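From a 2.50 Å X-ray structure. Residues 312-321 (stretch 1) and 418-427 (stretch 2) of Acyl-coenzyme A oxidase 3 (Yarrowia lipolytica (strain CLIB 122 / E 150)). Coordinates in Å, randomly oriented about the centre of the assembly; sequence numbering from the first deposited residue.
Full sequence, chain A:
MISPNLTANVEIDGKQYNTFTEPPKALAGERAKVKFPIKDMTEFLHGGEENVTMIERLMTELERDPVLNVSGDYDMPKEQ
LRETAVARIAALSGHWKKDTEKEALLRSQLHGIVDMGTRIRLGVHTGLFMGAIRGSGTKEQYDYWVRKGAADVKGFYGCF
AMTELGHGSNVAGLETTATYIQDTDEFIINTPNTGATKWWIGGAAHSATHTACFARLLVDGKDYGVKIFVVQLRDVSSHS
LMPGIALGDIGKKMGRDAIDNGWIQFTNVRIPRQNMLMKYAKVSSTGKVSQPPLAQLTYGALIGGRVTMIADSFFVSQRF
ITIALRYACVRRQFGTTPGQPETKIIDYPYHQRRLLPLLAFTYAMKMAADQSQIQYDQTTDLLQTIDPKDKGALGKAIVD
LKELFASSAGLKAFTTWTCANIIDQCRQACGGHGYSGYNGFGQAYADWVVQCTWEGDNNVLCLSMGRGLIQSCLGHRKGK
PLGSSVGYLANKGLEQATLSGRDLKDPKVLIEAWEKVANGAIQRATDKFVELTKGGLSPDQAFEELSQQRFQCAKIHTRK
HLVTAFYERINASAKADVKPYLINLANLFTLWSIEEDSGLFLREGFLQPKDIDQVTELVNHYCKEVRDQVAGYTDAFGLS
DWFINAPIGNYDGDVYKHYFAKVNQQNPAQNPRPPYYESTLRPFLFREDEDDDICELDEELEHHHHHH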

# COMPACT_ATOMS: atom_id res chain seq x y z
N ASP A 312 0.34 -4.24 18.28
CA ASP A 312 1.37 -4.09 17.23
C ASP A 312 0.98 -2.99 16.25
O ASP A 312 1.84 -2.27 15.76
CB ASP A 312 1.59 -5.39 16.40
CG ASP A 312 2.29 -6.50 17.18
OD1 ASP A 312 2.85 -6.21 18.25
OD2 ASP A 312 2.28 -7.70 16.74
N SER A 313 -0.31 -2.89 15.90
CA SER A 313 -0.76 -1.88 14.96
C SER A 313 -0.48 -0.49 15.54
O SER A 313 -0.07 0.47 14.81
CB SER A 313 -2.23 -2.05 14.58
OG SER A 313 -2.45 -3.29 13.89
N PHE A 314 -0.66 -0.38 16.85
CA PHE A 314 -0.31 0.83 17.54
C PHE A 314 1.19 1.10 17.51
O PHE A 314 1.64 2.18 17.09
CB PHE A 314 -0.79 0.80 19.00
CG PHE A 314 -0.11 1.82 19.86
CD1 PHE A 314 -0.44 3.15 19.73
CD2 PHE A 314 0.91 1.45 20.74
CE1 PHE A 314 0.19 4.11 20.51
CE2 PHE A 314 1.56 2.41 21.51
CZ PHE A 314 1.18 3.74 21.40
N PHE A 315 1.93 0.12 18.00
CA PHE A 315 3.35 0.21 18.09
C PHE A 315 4.07 0.60 16.80
O PHE A 315 5.04 1.34 16.86
CB PHE A 315 3.91 -1.11 18.63
CG PHE A 315 3.76 -1.27 20.12
CD1 PHE A 315 4.32 -0.33 20.99
CD2 PHE A 315 3.06 -2.35 20.66
CE1 PHE A 315 4.21 -0.50 22.37
CE2 PHE A 315 2.92 -2.51 22.03
CZ PHE A 315 3.50 -1.59 22.89
N VAL A 316 3.61 0.11 15.65
CA VAL A 316 4.17 0.51 14.36
C VAL A 316 3.64 1.87 13.92
O VAL A 316 4.41 2.70 13.49
CB VAL A 316 3.97 -0.56 13.25
CG1 VAL A 316 4.51 -0.10 11.88
CG2 VAL A 316 4.69 -1.80 13.65
N SER A 317 2.34 2.07 13.98
CA SER A 317 1.75 3.30 13.48
C SER A 317 2.33 4.58 14.08
O SER A 317 2.53 5.55 13.35
CB SER A 317 0.23 3.30 13.68
OG SER A 317 -0.37 2.36 12.82
N GLN A 318 2.54 4.58 15.40
CA GLN A 318 3.05 5.74 16.13
C GLN A 318 4.39 6.28 15.57
O GLN A 318 4.70 7.49 15.65
CB GLN A 318 3.19 5.41 17.61
CG GLN A 318 4.16 4.26 17.90
CD GLN A 318 4.44 4.01 19.38
OE1 GLN A 318 4.03 4.75 20.24
NE2 GLN A 318 5.16 2.96 19.65
N ARG A 319 5.18 5.37 15.03
CA ARG A 319 6.49 5.71 14.49
C ARG A 319 6.29 6.58 13.25
O ARG A 319 6.86 7.67 13.14
CB ARG A 319 7.23 4.43 14.15
CG ARG A 319 8.70 4.58 13.79
CD ARG A 319 9.25 3.27 13.20
NE ARG A 319 10.32 3.51 12.23
CZ ARG A 319 10.83 2.61 11.39
NH1 ARG A 319 10.38 1.37 11.35
NH2 ARG A 319 11.81 3.00 10.57
N PHE A 320 5.55 6.07 12.30
CA PHE A 320 5.31 6.76 11.05
C PHE A 320 4.47 8.01 11.12
O PHE A 320 4.73 8.98 10.44
CB PHE A 320 4.91 5.75 9.98
CG PHE A 320 5.99 4.75 9.76
CD1 PHE A 320 7.09 5.07 9.02
CD2 PHE A 320 5.96 3.53 10.39
CE1 PHE A 320 8.11 4.18 8.85
CE2 PHE A 320 6.98 2.64 10.24
CZ PHE A 320 8.06 2.96 9.47
N ILE A 321 3.46 7.99 11.96
CA ILE A 321 2.69 9.17 12.22
C ILE A 321 3.56 10.23 12.87
O ILE A 321 3.41 11.40 12.60
CB ILE A 321 1.39 8.89 13.01
CG1 ILE A 321 0.41 10.04 12.83
CG2 ILE A 321 1.67 8.72 14.49
CD1 ILE A 321 -0.12 10.19 11.44
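Stretch 2 418-427: TCANIIDQCR

Helices that run nearly side by side pack by repeating a small set of contacts every three or four residues, and the rotamers on the facing sides reflect the space left between the backbones. Residues 312-321 and 418-427 of acyl-coenzyme A oxidase 3 are a compact example. Both stretches are helical throughout and belong to longer helices; their N-to-C directions differ by only 12°, so they run nearly parallel, with axes approaching to 9.0 Å. The register is set by Ser313 beside Cys419, with CA atoms 5.4 Å apart, by Phe320 beside Ile423, and by Ile321 beside Cys426. Some 415 Å² of surface is buried, counting both sides.

Small residues open the contact. Cys419 points toward the first helix with chi1 t (177°), which carries its sulfur into a pocket formed by one turn of that helix: SG lies 3.7 Å from Ser313 O, 3.7 Å from Val316 CB and 3.4 Å from Ser317 OG. The CB atoms of Ser313 and Cys419 are 3.9 Å apart, a closeness that short side chains allow. Ser317 also points toward its neighbour, yet its m rotamer (-70°) folds OG back along its own helix, where it donates a hydrogen bond to Ser313 O at 2.8 Å. The hydroxyl is thereby satisfied in a buried setting, and Ile422 CD1 can rest 3.6 Å from Ser317 OG. Ile422 reaches that position in an extended m,t conformation.

Ile423 has the same pair of wells, m and t, although its CA-to-CB bond points sideways. Its CD1 lies 3.9 Å from Val316 CG1, while its CG1 lies 4.0 Å from Phe320 CD2, so the side chain bridges two residues one turn apart. Phe320, with chi1 m (-60°), meets this isoleucine obliquely.

A second cysteine closes the contact. Cys426, two turns beyond Cys419, takes the m rotamer (-79°) instead of t, and its SG sits 3.4 Å from Phe320 O and 3.6 Å from Ile321 CD1. Ile321 is t at chi1 and p at chi2, a bend that leaves CD1 against the sulfur.

Residues directed elsewhere complete the pattern. Phe314, Phe315 and Gln318 point away from the second helix; Gln318, p at chi1, curls back so that NE2 donates to Phe315 O at 3.2 Å. On the second helix, Arg427 turns its end away and forms a salt bridge from NH1 to Asp424 OD1 at 3.1 Å, leaving the shared surface to small and apolar side chains.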

# COMPACT_ATOMS: atom_id res chain seq x y z
N THR A 418 -5.56 -0.69 8.86
CA THR A 418 -5.37 0.69 9.17
C THR A 418 -3.89 1.04 9.35
O THR A 418 -3.45 2.06 8.82
CB THR A 418 -6.21 1.11 10.38
OG1 THR A 418 -7.60 1.07 10.01
CG2 THR A 418 -5.89 2.55 10.78
N CYS A 419 -3.13 0.20 10.06
CA CYS A 419 -1.71 0.41 10.21
C CYS A 419 -1.02 0.49 8.83
O CYS A 419 -0.17 1.35 8.61
CB CYS A 419 -1.05 -0.66 11.14
SG CYS A 419 0.77 -0.49 11.30
N ALA A 420 -1.40 -0.41 7.93
CA ALA A 420 -0.90 -0.37 6.56
C ALA A 420 -1.23 0.95 5.91
O ALA A 420 -0.37 1.56 5.32
CB ALA A 420 -1.44 -1.55 5.73
N ASN A 421 -2.46 1.41 6.05
CA ASN A 421 -2.86 2.64 5.37
C ASN A 421 -2.07 3.84 5.90
O ASN A 421 -1.83 4.79 5.16
CB ASN A 421 -4.36 2.89 5.54
CG ASN A 421 -5.21 1.80 4.93
OD1 ASN A 421 -4.79 1.14 3.99
ND2 ASN A 421 -6.41 1.60 5.48
N ILE A 422 -1.75 3.82 7.20
CA ILE A 422 -1.08 4.92 7.87
C ILE A 422 0.37 5.01 7.41
O ILE A 422 0.88 6.09 7.08
CB ILE A 422 -1.12 4.77 9.42
CG1 ILE A 422 -2.54 5.02 9.96
CG2 ILE A 422 -0.12 5.74 10.08
CD1 ILE A 422 -2.68 4.76 11.45
N ILE A 423 1.03 3.86 7.40
CA ILE A 423 2.38 3.78 6.84
C ILE A 423 2.34 4.38 5.43
O ILE A 423 3.14 5.28 5.12
CB ILE A 423 2.93 2.34 6.80
CG1 ILE A 423 3.10 1.76 8.23
CG2 ILE A 423 4.29 2.31 6.12
CD1 ILE A 423 3.19 0.23 8.26
N ASP A 424 1.38 3.94 4.62
CA ASP A 424 1.30 4.37 3.25
C ASP A 424 1.00 5.85 3.13
O ASP A 424 1.65 6.53 2.36
CB ASP A 424 0.25 3.58 2.48
CG ASP A 424 0.40 3.77 0.99
OD1 ASP A 424 1.38 3.25 0.46
OD2 ASP A 424 -0.40 4.47 0.36
N GLN A 425 0.01 6.32 3.86
CA GLN A 425 -0.37 7.75 3.90
C GLN A 425 0.71 8.66 4.44
O GLN A 425 0.94 9.71 3.88
CB GLN A 425 -1.62 7.95 4.77
CG GLN A 425 -2.92 7.57 4.07
CD GLN A 425 -3.33 8.59 3.04
OE1 GLN A 425 -3.92 8.23 2.04
NE2 GLN A 425 -3.03 9.88 3.29
N CYS A 426 1.36 8.23 5.50
CA CYS A 426 2.42 9.01 6.09
C CYS A 426 3.54 9.17 5.09
O CYS A 426 4.18 10.20 5.04
CB CYS A 426 2.90 8.41 7.40
SG CYS A 426 1.81 8.77 8.78
N ARG A 427 3.78 8.13 4.31
CA ARG A 427 4.80 8.23 3.29
C ARG A 427 4.45 9.28 2.25
O ARG A 427 5.29 10.07 1.89
CB ARG A 427 5.04 6.87 2.63
CG ARG A 427 5.79 6.94 1.32
CD ARG A 427 5.88 5.60 0.62
NE ARG A 427 4.63 5.14 0.04
CZ ARG A 427 3.97 5.75 -0.92
NH1 ARG A 427 2.85 5.25 -1.38
NH2 ARG A 427 4.41 6.87 -1.43